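Local coordinates for USP37 protein (Homo sapiens, PDB 3U12) that forms the pleckstrin homology domain of a probable cysteine-type deubiquitinase, an enzyme thought to hydrolyse bonds made by the C-terminal glycine of ubiquitin, at residues 23-28 with 100-105; 38-43 with 57-62; 74-79 with 86-91. All blocks are in the same frame, centred on the assembly; numbering follows the deposited sequence.

Interaction 1: residues 23-28 with 100-105; sequences HGPIRI and IDKVPS
Asp101 and Pro25 tie strand 97-104 to strand 25-30 through a backbone hydrogen bond, Asp101 N to Pro25 O at 2.8 Å and fairly straight (164° at the hydrogen). Two CA-H...O contacts accompany it: Ile100 CA approaches the same Pro25 O at 3.3 Å, and Gly24 CA lies 3.5 Å from Asp101 O. Pro25 CD rests at 3.2 Å on Asp101 O. Gly24 stands where the chain turns a corner. A CB there would collide with Asp101 O and, at this backbone conformation, with the preceding carbonyl. One water bridges the two corners by donating to His23 O and to Lys102 O, lying 2.6 Å from each. The Asp101 carboxylate is held from outside by Ser81 and by a salt bridge to Arg87. The apolar part centres on Ile26 and Ile100, an antiparallel non-hydrogen-bonded pair whose side chains run side by side in the same direction, CG1 to CG1 3.7 Å. With CG1 anti to the backbone N (chi1 -173°), Ile100 carries CD1 to the His23-Gly24 peptide, 3.7 Å from His23 C. In this pleckstrin homology fold the contact joins the two sheets just before the C-terminal helix. Strand 39-48 flanks strand 25-30 on its other edge, its Phe43 packing on both Ile26 and Ile100, while Ile22 of strand 21-23 touches Ile100 and Val103, and Trp38 lies against Pro25 and Asp101.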
ATOM      1  N   HIS A  23       7.158   5.693  -0.487  1.00 21.46           N
ATOM      2  CA  HIS A  23       8.022   5.258  -1.577  1.00 23.57           C
ATOM      3  C   HIS A  23       8.907   4.065  -1.240  1.00 26.83           C
ATOM      4  O   HIS A  23       9.380   3.947  -0.114  1.00 24.70           O
ATOM      5  CB  HIS A  23       8.929   6.442  -1.975  1.00 27.72           C
ATOM      6  CG  HIS A  23       8.176   7.685  -2.335  1.00 31.99           C
ATOM      7  ND1 HIS A  23       7.942   8.035  -3.660  1.00 34.34           N
ATOM      8  CD2 HIS A  23       7.612   8.618  -1.531  1.00 34.02           C
ATOM      9  CE1 HIS A  23       7.246   9.159  -3.615  1.00 33.79           C
ATOM     10  NE2 HIS A  23       7.011   9.540  -2.358  1.00 33.87           N
ATOM     11  N   GLY A  24       9.189   3.237  -2.252  1.00 23.48           N
ATOM     12  CA  GLY A  24      10.078   2.092  -2.097  1.00 24.42           C
ATOM     13  C   GLY A  24       9.824   0.989  -3.104  1.00 26.20           C
ATOM     14  O   GLY A  24       8.860   1.068  -3.862  1.00 23.47           O
ATOM     15  N   PRO A  25      10.655  -0.077  -3.121  1.00 23.97           N
ATOM     16  CA  PRO A  25      10.361  -1.204  -4.018  1.00 23.61           C
ATOM     17  C   PRO A  25       8.983  -1.790  -3.677  1.00 25.01           C
ATOM     18  O   PRO A  25       8.641  -1.955  -2.501  1.00 22.31           O
ATOM     19  CB  PRO A  25      11.501  -2.189  -3.741  1.00 27.73           C
ATOM     20  CG  PRO A  25      12.578  -1.370  -3.089  1.00 34.27           C
ATOM     21  CD  PRO A  25      11.832  -0.364  -2.272  1.00 27.67           C
ATOM     22  N   ILE A  26       8.185  -2.039  -4.711  1.00 20.64           N
ATOM     23  CA  ILE A  26       6.821  -2.551  -4.598  1.00 19.36           C
ATOM     24  C   ILE A  26       6.650  -3.902  -5.314  1.00 24.54           C
ATOM     25  O   ILE A  26       7.105  -4.064  -6.439  1.00 22.71           O
ATOM     26  CB  ILE A  26       5.806  -1.496  -5.136  1.00 19.82           C
ATOM     27  CG1 ILE A  26       5.737  -0.259  -4.186  1.00 18.61           C
ATOM     28  CG2 ILE A  26       4.380  -2.107  -5.357  1.00 17.32           C
ATOM     29  CD1 ILE A  26       4.973   0.967  -4.787  1.00 19.97           C
ATOM     30  N   ARG A  27       5.957  -4.850  -4.653  1.00 22.31           N
ATOM     31  CA  ARG A  27       5.629  -6.161  -5.203  1.00 23.38           C
ATOM     32  C   ARG A  27       4.147  -6.375  -4.927  1.00 23.63           C
ATOM     33  O   ARG A  27       3.690  -6.115  -3.819  1.00 21.26           O
ATOM     34  CB  ARG A  27       6.452  -7.260  -4.508  1.00 29.16           C
ATOM     35  CG  ARG A  27       6.995  -8.305  -5.452  1.00 51.75           C
ATOM     36  CD  ARG A  27       7.301  -9.604  -4.733  1.00 64.42           C
ATOM     37  NE  ARG A  27       6.108 -10.442  -4.620  1.00 76.26           N
ATOM     38  CZ  ARG A  27       5.599 -10.885  -3.474  1.00 89.05           C
ATOM     39  NH1 ARG A  27       6.193 -10.597  -2.321  1.00 78.10           N
ATOM     40  NH2 ARG A  27       4.503 -11.631  -3.472  1.00 71.48           N
ATOM     41  N   ILE A  28       3.386  -6.809  -5.936  1.00 20.62           N
ATOM     42  CA  ILE A  28       1.953  -7.029  -5.766  1.00 19.36           C
ATOM     43  C   ILE A  28       1.557  -8.429  -6.255  1.00 24.78           C
ATOM     44  O   ILE A  28       2.118  -8.933  -7.229  1.00 25.53           O
ATOM     45  CB  ILE A  28       1.144  -5.901  -6.509  1.00 19.85           C
ATOM     46  CG1 ILE A  28       1.438  -4.492  -5.885  1.00 19.38           C
ATOM     47  CG2 ILE A  28      -0.380  -6.165  -6.504  1.00 17.22           C
ATOM     48  CD1 ILE A  28       1.004  -3.384  -6.736  1.00 31.23           C
ATOM     49  N   ILE A 100       5.392  -3.077   0.103  1.00 19.75           N
ATOM     50  CA  ILE A 100       6.261  -1.930  -0.156  1.00 18.08           C
ATOM     51  C   ILE A 100       7.396  -2.030   0.850  1.00 21.76           C
ATOM     52  O   ILE A 100       7.160  -2.208   2.051  1.00 20.69           O
ATOM     53  CB  ILE A 100       5.533  -0.557  -0.195  1.00 18.66           C
ATOM     54  CG1 ILE A 100       6.516   0.578  -0.650  1.00 18.87           C
ATOM     55  CG2 ILE A 100       4.852  -0.235   1.141  1.00 19.19           C
ATOM     56  CD1 ILE A 100       5.865   1.921  -1.090  1.00 16.06           C
ATOM     57  N   ASP A 101       8.624  -2.023   0.336  1.00 19.10           N
ATOM     58  CA  ASP A 101       9.807  -2.256   1.152  1.00 20.93           C
ATOM     59  C   ASP A 101      10.663  -1.005   1.337  1.00 26.87           C
ATOM     60  O   ASP A 101      10.451  -0.009   0.644  1.00 25.14           O
ATOM     61  CB  ASP A 101      10.625  -3.390   0.504  1.00 23.88           C
ATOM     62  CG  ASP A 101      11.593  -4.072   1.456  1.00 34.58           C
ATOM     63  OD1 ASP A 101      11.325  -4.074   2.677  1.00 33.93           O
ATOM     64  OD2 ASP A 101      12.623  -4.582   0.985  1.00 40.32           O
ATOM     65  N   LYS A 102      11.602  -1.049   2.312  1.00 26.68           N
ATOM     66  CA  LYS A 102      12.572   0.008   2.603  1.00 28.23           C
ATOM     67  C   LYS A 102      11.921   1.398   2.826  1.00 30.76           C
ATOM     68  O   LYS A 102      12.477   2.423   2.430  1.00 31.44           O
ATOM     69  CB  LYS A 102      13.634   0.069   1.472  1.00 32.18           C
ATOM     70  CG  LYS A 102      14.464  -1.206   1.335  1.00 45.21           C
ATOM     71  CD  LYS A 102      15.424  -1.121   0.147  1.00 59.80           C
ATOM     72  CE  LYS A 102      16.213  -2.393  -0.072  1.00 73.73           C
ATOM     73  NZ  LYS A 102      17.192  -2.651   1.018  1.00 80.56           N
ATOM     74  N   VAL A 103      10.763   1.423   3.490  1.00 24.88           N
ATOM     75  CA  VAL A 103      10.052   2.667   3.800  1.00 22.11           C
ATOM     76  C   VAL A 103      10.614   3.243   5.090  1.00 28.73           C
ATOM     77  O   VAL A 103      10.677   2.494   6.064  1.00 29.37           O
ATOM     78  CB  VAL A 103       8.527   2.403   3.928  1.00 21.83           C
ATOM     79  CG1 VAL A 103       7.754   3.688   4.202  1.00 19.52           C
ATOM     80  CG2 VAL A 103       7.984   1.700   2.680  1.00 19.51           C
ATOM     81  N   PRO A 104      10.958   4.559   5.182  1.00 28.67           N
ATOM     82  CA  PRO A 104      11.392   5.105   6.484  1.00 30.85           C
ATOM     83  C   PRO A 104      10.323   4.734   7.516  1.00 33.51           C
ATOM     84  O   PRO A 104       9.127   4.858   7.222  1.00 29.86           O
ATOM     85  CB  PRO A 104      11.480   6.610   6.226  1.00 32.99           C
ATOM     86  CG  PRO A 104      11.714   6.724   4.756  1.00 36.71           C
ATOM     87  CD  PRO A 104      10.914   5.615   4.146  1.00 30.21           C
ATOM     88  N   SER A 105      10.747   4.126   8.641  1.00 32.01           N
ATOM     89  CA  SER A 105       9.866   3.568   9.680  1.00 31.89           C
ATOM     90  C   SER A 105       8.730   4.486  10.159  1.00 35.79           C
ATOM     91  O   SER A 105       7.623   3.987  10.363  1.00 35.28           O
ATOM     92  CB  SER A 105      10.677   3.065  10.867  1.00 38.80           C
ATOM     93  OG  SER A 105      11.253   1.815  10.523  1.00 47.10           O
TER
HETATM   94  O   HOH W   1      11.979   3.865   0.339  1.00 35.44           O

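Interaction 2: residues 38-43 with 57-62; sequences WKEGSF and HYNTGG
Lys39 crosses Tyr58 at about a right angle and lays its aliphatic chain over one face of the ring. Its CB meets the rim at Tyr58 CD1, and bends at chi3 (63°) and chi4 (45°) bring CE back over the ring centre, 3.9 Å from the Tyr58 centroid, in a CH-pi contact. The Lys39 ammonium continues beyond, above the same face, as a longer cation-pi partner with NZ 5.0 Å from that centroid. There it donates to Thr60 OG1 at 3.0 Å, so the end of the lysine is fixed by a hydroxyl as well as by the ring. Glu40 O lies in the ring plane at the edge of Tyr58. Replacing Tyr58 by an alanine is likely to leave the Lys39 chain without the aromatic surface it rests on and its ammonium freer to swing away from Thr60. The segments form the open end of the hairpin of strands 39-48 and 51-58, in the N-terminal sheet of the pleckstrin homology fold, and a type I turn from Tyr58 to Gly61 leads the chain away. Gly41 faces Tyr58 as a non-hydrogen-bonded pair with CA atoms 4.1 Å apart; a CB on Gly41 would strike His57 O. Next to it, Ser42 and His57 exchange two backbone bonds, and Ser42 OG packs 3.7 Å from His57 CB. Glu40 and Asn59 point the same way, with Glu40 CG 3.3 Å from Asn59 ND2 and carboxylate and amide planes 59° apart. In the backbone, Asn59 N donates to Glu40 O at 3.1 Å, and a water donating to that oxygen accepts from Thr60 N.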
ATOM      1  N   TRP A  38       9.757  -7.019  -7.841  1.00 34.11           N
ATOM      2  CA  TRP A  38       9.950  -5.805  -7.050  1.00 31.94           C
ATOM      3  C   TRP A  38      10.231  -4.630  -7.994  1.00 34.13           C
ATOM      4  O   TRP A  38      11.119  -4.725  -8.840  1.00 35.04           O
ATOM      5  CB  TRP A  38      11.096  -5.972  -6.054  1.00 32.64           C
ATOM      6  CG  TRP A  38      10.758  -6.826  -4.873  1.00 34.10           C
ATOM      7  CD1 TRP A  38      11.178  -8.109  -4.643  1.00 40.07           C
ATOM      8  CD2 TRP A  38       9.981  -6.444  -3.730  1.00 31.61           C
ATOM      9  NE1 TRP A  38      10.729  -8.539  -3.413  1.00 39.97           N
ATOM     10  CE2 TRP A  38       9.981  -7.541  -2.836  1.00 38.02           C
ATOM     11  CE3 TRP A  38       9.322  -5.263  -3.350  1.00 29.96           C
ATOM     12  CZ2 TRP A  38       9.289  -7.515  -1.620  1.00 36.00           C
ATOM     13  CZ3 TRP A  38       8.643  -5.236  -2.140  1.00 30.18           C
ATOM     14  CH2 TRP A  38       8.629  -6.353  -1.294  1.00 32.55           C
ATOM     15  N   LYS A  39       9.429  -3.560  -7.895  1.00 27.63           N
ATOM     16  CA  LYS A  39       9.583  -2.392  -8.764  1.00 27.04           C
ATOM     17  C   LYS A  39       9.475  -1.132  -7.931  1.00 28.93           C
ATOM     18  O   LYS A  39       8.492  -0.958  -7.207  1.00 27.06           O
ATOM     19  CB  LYS A  39       8.489  -2.351  -9.855  1.00 26.19           C
ATOM     20  CG  LYS A  39       8.564  -3.451 -10.901  1.00 37.86           C
ATOM     21  CD  LYS A  39       7.316  -3.479 -11.817  1.00 42.11           C
ATOM     22  CE  LYS A  39       7.095  -2.233 -12.660  1.00 50.38           C
ATOM     23  NZ  LYS A  39       8.341  -1.735 -13.314  1.00 57.10           N
ATOM     24  N   GLU A  40      10.444  -0.228  -8.088  1.00 25.26           N
ATOM     25  CA  GLU A  40      10.475   1.045  -7.370  1.00 24.29           C
ATOM     26  C   GLU A  40       9.231   1.877  -7.696  1.00 25.43           C
ATOM     27  O   GLU A  40       8.866   2.017  -8.866  1.00 23.47           O
ATOM     28  CB  GLU A  40      11.739   1.817  -7.767  1.00 27.96           C
ATOM     29  CG  GLU A  40      12.049   3.007  -6.871  1.00 41.12           C
ATOM     30  CD  GLU A  40      12.349   2.702  -5.413  1.00 56.17           C
ATOM     31  OE1 GLU A  40      11.941   3.515  -4.554  1.00 38.70           O
ATOM     32  OE2 GLU A  40      12.981   1.658  -5.126  1.00 47.67           O
ATOM     33  N   GLY A  41       8.602   2.434  -6.668  1.00 20.56           N
ATOM     34  CA  GLY A  41       7.426   3.272  -6.883  1.00 17.97           C
ATOM     35  C   GLY A  41       6.848   3.857  -5.624  1.00 20.16           C
ATOM     36  O   GLY A  41       7.559   4.021  -4.645  1.00 18.14           O
ATOM     37  N   SER A  42       5.544   4.150  -5.629  1.00 17.45           N
ATOM     38  CA  SER A  42       4.903   4.716  -4.463  1.00 17.19           C
ATOM     39  C   SER A  42       3.461   4.222  -4.309  1.00 19.36           C
ATOM     40  O   SER A  42       2.849   3.793  -5.296  1.00 17.69           O
ATOM     41  CB  SER A  42       4.936   6.244  -4.552  1.00 20.06           C
ATOM     42  OG  SER A  42       4.056   6.698  -5.572  1.00 25.78           O
ATOM     43  N   PHE A  43       2.963   4.250  -3.055  1.00 14.08           N
ATOM     44  CA  PHE A  43       1.580   4.029  -2.647  1.00 13.58           C
ATOM     45  C   PHE A  43       1.069   5.431  -2.286  1.00 19.05           C
ATOM     46  O   PHE A  43       1.710   6.118  -1.495  1.00 18.61           O
ATOM     47  CB  PHE A  43       1.478   3.152  -1.395  1.00 14.78           C
ATOM     48  CG  PHE A  43       1.684   1.666  -1.584  1.00 17.51           C
ATOM     49  CD1 PHE A  43       1.848   1.120  -2.854  1.00 20.92           C
ATOM     50  CD2 PHE A  43       1.687   0.806  -0.491  1.00 18.66           C
ATOM     51  CE1 PHE A  43       2.071  -0.257  -3.016  1.00 23.03           C
ATOM     52  CE2 PHE A  43       1.875  -0.568  -0.663  1.00 21.16           C
ATOM     53  CZ  PHE A  43       2.104  -1.082  -1.911  1.00 20.72           C
ATOM     54  N   HIS A  57       1.921   3.875  -8.196  1.00 18.96           N
ATOM     55  CA  HIS A  57       2.647   4.525  -9.302  1.00 20.75           C
ATOM     56  C   HIS A  57       4.031   3.889  -9.346  1.00 25.16           C
ATOM     57  O   HIS A  57       4.660   3.689  -8.293  1.00 25.64           O
ATOM     58  CB  HIS A  57       2.882   6.019  -9.014  1.00 21.82           C
ATOM     59  CG  HIS A  57       1.677   6.902  -9.029  1.00 24.41           C
ATOM     60  ND1 HIS A  57       1.021   7.233  -7.859  1.00 25.15           N
ATOM     61  CD2 HIS A  57       1.185   7.665 -10.034  1.00 27.14           C
ATOM     62  CE1 HIS A  57       0.113   8.131  -8.196  1.00 25.72           C
ATOM     63  NE2 HIS A  57       0.165   8.413  -9.509  1.00 26.78           N
ATOM     64  N   TYR A  58       4.522   3.605 -10.540  1.00 18.86           N
ATOM     65  CA  TYR A  58       5.866   3.073 -10.707  1.00 20.48           C
ATOM     66  C   TYR A  58       6.740   4.141 -11.312  1.00 28.50           C
ATOM     67  O   TYR A  58       6.261   4.942 -12.117  1.00 27.41           O
ATOM     68  CB  TYR A  58       5.874   1.821 -11.589  1.00 22.73           C
ATOM     69  CG  TYR A  58       5.167   0.641 -10.960  1.00 23.82           C
ATOM     70  CD1 TYR A  58       5.612   0.095  -9.757  1.00 24.01           C
ATOM     71  CD2 TYR A  58       4.092   0.025 -11.599  1.00 25.08           C
ATOM     72  CE1 TYR A  58       4.964  -0.989  -9.174  1.00 23.96           C
ATOM     73  CE2 TYR A  58       3.443  -1.066 -11.029  1.00 25.41           C
ATOM     74  CZ  TYR A  58       3.904  -1.591  -9.832  1.00 30.53           C
ATOM     75  OH  TYR A  58       3.255  -2.652  -9.260  1.00 32.16           O
ATOM     76  N   ASN A  59       8.024   4.167 -10.906  1.00 29.34           N
ATOM     77  CA  ASN A  59       9.017   5.094 -11.452  1.00 32.32           C
ATOM     78  C   ASN A  59       9.148   4.932 -12.965  1.00 36.87           C
ATOM     79  O   ASN A  59       9.261   5.941 -13.639  1.00 38.21           O
ATOM     80  CB  ASN A  59      10.392   4.889 -10.804  1.00 34.81           C
ATOM     81  CG  ASN A  59      10.524   5.432  -9.411  1.00 55.26           C
ATOM     82  OD1 ASN A  59       9.546   5.720  -8.711  1.00 45.19           O
ATOM     83  ND2 ASN A  59      11.758   5.567  -8.971  1.00 57.48           N
ATOM     84  N   THR A  60       9.102   3.684 -13.492  1.00 34.36           N
ATOM     85  CA  THR A  60       9.227   3.389 -14.931  1.00 36.77           C
ATOM     86  C   THR A  60       8.052   3.935 -15.764  1.00 41.56           C
ATOM     87  O   THR A  60       8.179   4.042 -16.977  1.00 44.25           O
ATOM     88  CB  THR A  60       9.430   1.885 -15.208  1.00 42.84           C
ATOM     89  OG1 THR A  60       8.594   1.113 -14.352  1.00 39.84           O
ATOM     90  CG2 THR A  60      10.878   1.449 -15.061  1.00 43.47           C
ATOM     91  N   GLY A  61       6.939   4.274 -15.120  1.00 36.40           N
ATOM     92  CA  GLY A  61       5.780   4.827 -15.817  1.00 35.41           C
ATOM     93  C   GLY A  61       4.627   3.859 -15.969  1.00 35.54           C
ATOM     94  O   GLY A  61       4.433   2.980 -15.123  1.00 33.94           O
ATOM     95  N   GLY A  62       3.875   4.024 -17.053  1.00 30.03           N
ATOM     96  CA  GLY A  62       2.675   3.238 -17.313  1.00 28.62           C
ATOM     97  C   GLY A  62       1.459   3.834 -16.617  1.00 30.26           C
ATOM     98  O   GLY A  62       1.591   4.774 -15.827  1.00 29.51           O
TER
HETATM   99  O   HOH W   2       9.862   1.551 -11.419  1.00 25.85           O

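Interaction 3: residues 74-79 with 86-91; sequences KNVVLR and SRLMLT
Val76 and Leu78 meet Leu88 and Leu90 on one face of the antiparallel pairing of strands 73-80 and 85-92. Leu78 extends CD2 over Leu88, 3.7 Å from both CB and CD1 of that residue. Val76 splits its branches: CG2 meets Leu90 CD1 at 3.7 Å, while CG1 leans more loosely toward Leu88 CG. Helix 105-119 covers this face, Leu115 and Arg112 touching Val76, and Ala108 and Glu109 touching Leu78. Paired backbone bonds join Val77 with Met89, between the two apolar pairs, where Met89 N reaches Val77 O at 2.7 Å, and Arg79 with Arg87 beyond them. On the reverse face stand Val77 and Met89, a selenomethionine whose CE lies in plane at the edge of the Arg87 guanidinium, which reaches toward Asp101 of strand 97-104. At the polar end Lys74 N and Asn75 N both donate to Thr91 O, at 2.9 Å and 3.1 Å, approaching from the same face of its carbonyl. Asn75 CG is tucked over its own backbone (chi1 55°), and the side chain lies alongside Thr91 and brings OD1 to 3.0 Å from Thr91 OG1. A water donates to Asn75 OD1 at 2.6 Å and, weakly, to Met89 O. Two residues facing one across the paired strands make a classic beta bulge; it lies in the antiparallel hairpin of strands 73-80 and 85-92, part of the second sheet of a pleckstrin homology domain, packed under the C-terminal helix.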
ATOM      1  N   LYS A  74      -8.233  -6.278   4.715  1.00 29.66           N
ATOM      2  CA  LYS A  74      -8.270  -7.513   5.486  1.00 32.20           C
ATOM      3  C   LYS A  74      -7.275  -7.372   6.626  1.00 36.63           C
ATOM      4  O   LYS A  74      -7.665  -7.495   7.790  1.00 40.33           O
ATOM      5  CB  LYS A  74      -7.945  -8.729   4.601  1.00 35.51           C
ATOM      6  CG  LYS A  74      -8.394 -10.052   5.238  1.00 52.76           C
ATOM      7  CD  LYS A  74      -7.671 -11.255   4.669  1.00 66.65           C
ATOM      8  CE  LYS A  74      -8.409 -11.916   3.534  1.00 80.81           C
ATOM      9  NZ  LYS A  74      -7.853 -13.266   3.252  1.00 93.99           N
ATOM     10  N   ASN A  75      -5.993  -7.091   6.307  1.00 31.07           N
ATOM     11  CA  ASN A  75      -4.959  -6.906   7.339  1.00 32.07           C
ATOM     12  C   ASN A  75      -3.789  -6.052   6.844  1.00 33.37           C
ATOM     13  O   ASN A  75      -3.597  -5.853   5.630  1.00 30.50           O
ATOM     14  CB  ASN A  75      -4.473  -8.245   7.935  1.00 41.71           C
ATOM     15  CG  ASN A  75      -3.968  -9.268   6.958  1.00 76.18           C
ATOM     16  OD1 ASN A  75      -2.932  -9.091   6.317  1.00 72.67           O
ATOM     17  ND2 ASN A  75      -4.635 -10.412   6.910  1.00 73.37           N
ATOM     18  N   VAL A  76      -3.072  -5.472   7.796  1.00 29.77           N
ATOM     19  CA  VAL A  76      -1.892  -4.633   7.579  1.00 30.24           C
ATOM     20  C   VAL A  76      -0.803  -5.068   8.555  1.00 36.67           C
ATOM     21  O   VAL A  76      -1.025  -5.099   9.769  1.00 38.49           O
ATOM     22  CB  VAL A  76      -2.142  -3.095   7.656  1.00 34.12           C
ATOM     23  CG1 VAL A  76      -0.965  -2.332   7.054  1.00 32.90           C
ATOM     24  CG2 VAL A  76      -3.439  -2.690   6.965  1.00 33.08           C
ATOM     25  N   VAL A  77       0.353  -5.449   8.020  1.00 32.76           N
ATOM     26  CA  VAL A  77       1.484  -5.910   8.816  1.00 34.69           C
ATOM     27  C   VAL A  77       2.700  -5.062   8.450  1.00 38.17           C
ATOM     28  O   VAL A  77       2.906  -4.771   7.268  1.00 35.14           O
ATOM     29  CB  VAL A  77       1.767  -7.442   8.593  1.00 40.39           C
ATOM     30  CG1 VAL A  77       2.987  -7.916   9.381  1.00 43.13           C
ATOM     31  CG2 VAL A  77       0.555  -8.302   8.954  1.00 41.27           C
ATOM     32  N   LEU A  78       3.497  -4.677   9.460  1.00 35.27           N
ATOM     33  CA  LEU A  78       4.783  -4.003   9.302  1.00 36.46           C
ATOM     34  C   LEU A  78       5.847  -4.957   9.791  1.00 45.59           C
ATOM     35  O   LEU A  78       5.675  -5.587  10.838  1.00 48.29           O
ATOM     36  CB  LEU A  78       4.913  -2.715  10.134  1.00 36.77           C
ATOM     37  CG  LEU A  78       4.171  -1.456   9.720  1.00 39.25           C
ATOM     38  CD1 LEU A  78       4.581  -0.302  10.610  1.00 39.76           C
ATOM     39  CD2 LEU A  78       4.465  -1.076   8.299  1.00 41.44           C
ATOM     40  N   ARG A  79       6.952  -5.049   9.060  1.00 44.01           N
ATOM     41  CA  ARG A  79       8.095  -5.881   9.434  1.00 47.42           C
ATOM     42  C   ARG A  79       9.387  -5.069   9.282  1.00 51.86           C
ATOM     43  O   ARG A  79       9.462  -4.262   8.350  1.00 48.59           O
ATOM     44  CB  ARG A  79       8.146  -7.175   8.595  1.00 49.27           C
ATOM     45  CG  ARG A  79       7.053  -8.199   8.947  1.00 62.04           C
ATOM     46  CD  ARG A  79       7.321  -8.972  10.224  1.00 72.68           C
ATOM     47  NE  ARG A  79       6.106  -9.591  10.757  1.00 83.30           N
ATOM     48  CZ  ARG A  79       5.442  -9.154  11.826  1.00 94.81           C
ATOM     49  NH1 ARG A  79       5.868  -8.089  12.494  1.00 82.94           N
ATOM     50  NH2 ARG A  79       4.347  -9.782  12.236  1.00 75.80           N
ATOM     51  N   SER A  86      11.107  -0.030   7.242  1.00 32.83           N
ATOM     52  CA  SER A  86      10.097  -1.065   7.419  1.00 31.93           C
ATOM     53  C   SER A  86       9.494  -1.523   6.098  1.00 32.27           C
ATOM     54  O   SER A  86       9.553  -0.819   5.079  1.00 29.37           O
ATOM     55  CB  SER A  86       8.982  -0.569   8.338  1.00 34.30           C
ATOM     56  OG  SER A  86       9.487  -0.254   9.622  1.00 41.99           O
ATOM     57  N   ARG A  87       8.923  -2.725   6.131  1.00 29.07           N
ATOM     58  CA  ARG A  87       8.195  -3.301   5.018  1.00 27.28           C
ATOM     59  C   ARG A  87       6.750  -3.297   5.437  1.00 28.97           C
ATOM     60  O   ARG A  87       6.427  -3.755   6.534  1.00 30.84           O
ATOM     61  CB  ARG A  87       8.664  -4.727   4.697  1.00 29.42           C
ATOM     62  CG  ARG A  87       8.062  -5.242   3.384  1.00 33.83           C
ATOM     63  CD  ARG A  87       8.465  -6.674   3.081  1.00 41.54           C
ATOM     64  NE  ARG A  87       9.833  -6.766   2.570  1.00 52.57           N
ATOM     65  CZ  ARG A  87      10.353  -7.851   2.005  1.00 63.85           C
ATOM     66  NH1 ARG A  87       9.620  -8.948   1.853  1.00 50.89           N
ATOM     67  NH2 ARG A  87      11.604  -7.841   1.566  1.00 45.47           N
ATOM     68  N   LEU A  88       5.891  -2.747   4.596  1.00 23.06           N
ATOM     69  CA  LEU A  88       4.468  -2.678   4.875  1.00 22.87           C
ATOM     70  C   LEU A  88       3.759  -3.667   3.971  1.00 27.87           C
ATOM     71  O   LEU A  88       3.929  -3.623   2.753  1.00 25.62           O
ATOM     72  CB  LEU A  88       3.953  -1.235   4.657  1.00 21.50           C
ATOM     73  CG  LEU A  88       2.491  -0.975   5.023  1.00 26.99           C
ATOM     74  CD1 LEU A  88       2.325   0.418   5.621  1.00 27.44           C
ATOM     75  CD2 LEU A  88       1.580  -1.137   3.784  1.00 29.55           C
HETATM   76  N   MSE A  89       2.939  -4.527   4.562  1.00 26.53           N
HETATM   77  CA  MSE A  89       2.209  -5.545   3.808  1.00 27.68           C
HETATM   78  C   MSE A  89       0.720  -5.403   4.048  1.00 27.87           C
HETATM   79  O   MSE A  89       0.240  -5.494   5.176  1.00 27.36           O
HETATM   80  CB  MSE A  89       2.727  -6.948   4.172  1.00 33.53           C
HETATM   81  CG  MSE A  89       4.137  -7.170   3.674  1.00 43.67           C
HETATM   82 SE   MSE A  89       5.079  -8.498   4.679  1.00 59.02          SE
HETATM   83  CE  MSE A  89       6.048  -9.329   3.230  1.00 57.64           C
ATOM     84  N   LEU A  90       0.024  -5.074   2.991  1.00 21.99           N
ATOM     85  CA  LEU A  90      -1.410  -4.833   2.978  1.00 20.58           C
ATOM     86  C   LEU A  90      -2.124  -5.958   2.245  1.00 23.96           C
ATOM     87  O   LEU A  90      -1.906  -6.139   1.047  1.00 21.22           O
ATOM     88  CB  LEU A  90      -1.662  -3.499   2.252  1.00 17.91           C
ATOM     89  CG  LEU A  90      -3.113  -3.074   1.988  1.00 21.71           C
ATOM     90  CD1 LEU A  90      -3.890  -2.867   3.282  1.00 21.96           C
ATOM     91  CD2 LEU A  90      -3.152  -1.811   1.136  1.00 19.72           C
ATOM     92  N   THR A  91      -3.009  -6.670   2.956  1.00 21.31           N
ATOM     93  CA  THR A  91      -3.866  -7.686   2.357  1.00 22.83           C
ATOM     94  C   THR A  91      -5.270  -7.095   2.267  1.00 25.84           C
ATOM     95  O   THR A  91      -5.791  -6.558   3.250  1.00 25.06           O
ATOM     96  CB  THR A  91      -3.831  -9.005   3.128  1.00 31.30           C
ATOM     97  OG1 THR A  91      -2.477  -9.363   3.401  1.00 31.53           O
ATOM     98  CG2 THR A  91      -4.541 -10.142   2.386  1.00 33.27           C
TER
HETATM   99  O   HOH W   3      -0.867  -8.045   5.246  1.00 30.63           O

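In the fold
After strand 21-23 the chain enters strand 25-30, whose partner in interaction 1 arrives only with strand 97-104, so this contact closes a long loop of all-beta chain. Nested within it, interaction 2 closes the hairpin of strands 39-48 and 51-58; farther along, interaction 3 closes that of strands 73-80 and 85-92. These two follow in series and do not cross, their centres about 18 Å apart on opposite sides of the chain's centre. Interaction 1 lies between them: strand 25-30 bonds to 39-48, and strand 97-104 to 85-92, making the sheet continuous. Trp38 of interaction 2 packs on Arg87 of interaction 3. Beyond strand 97-104 the chain enters helix 105-119.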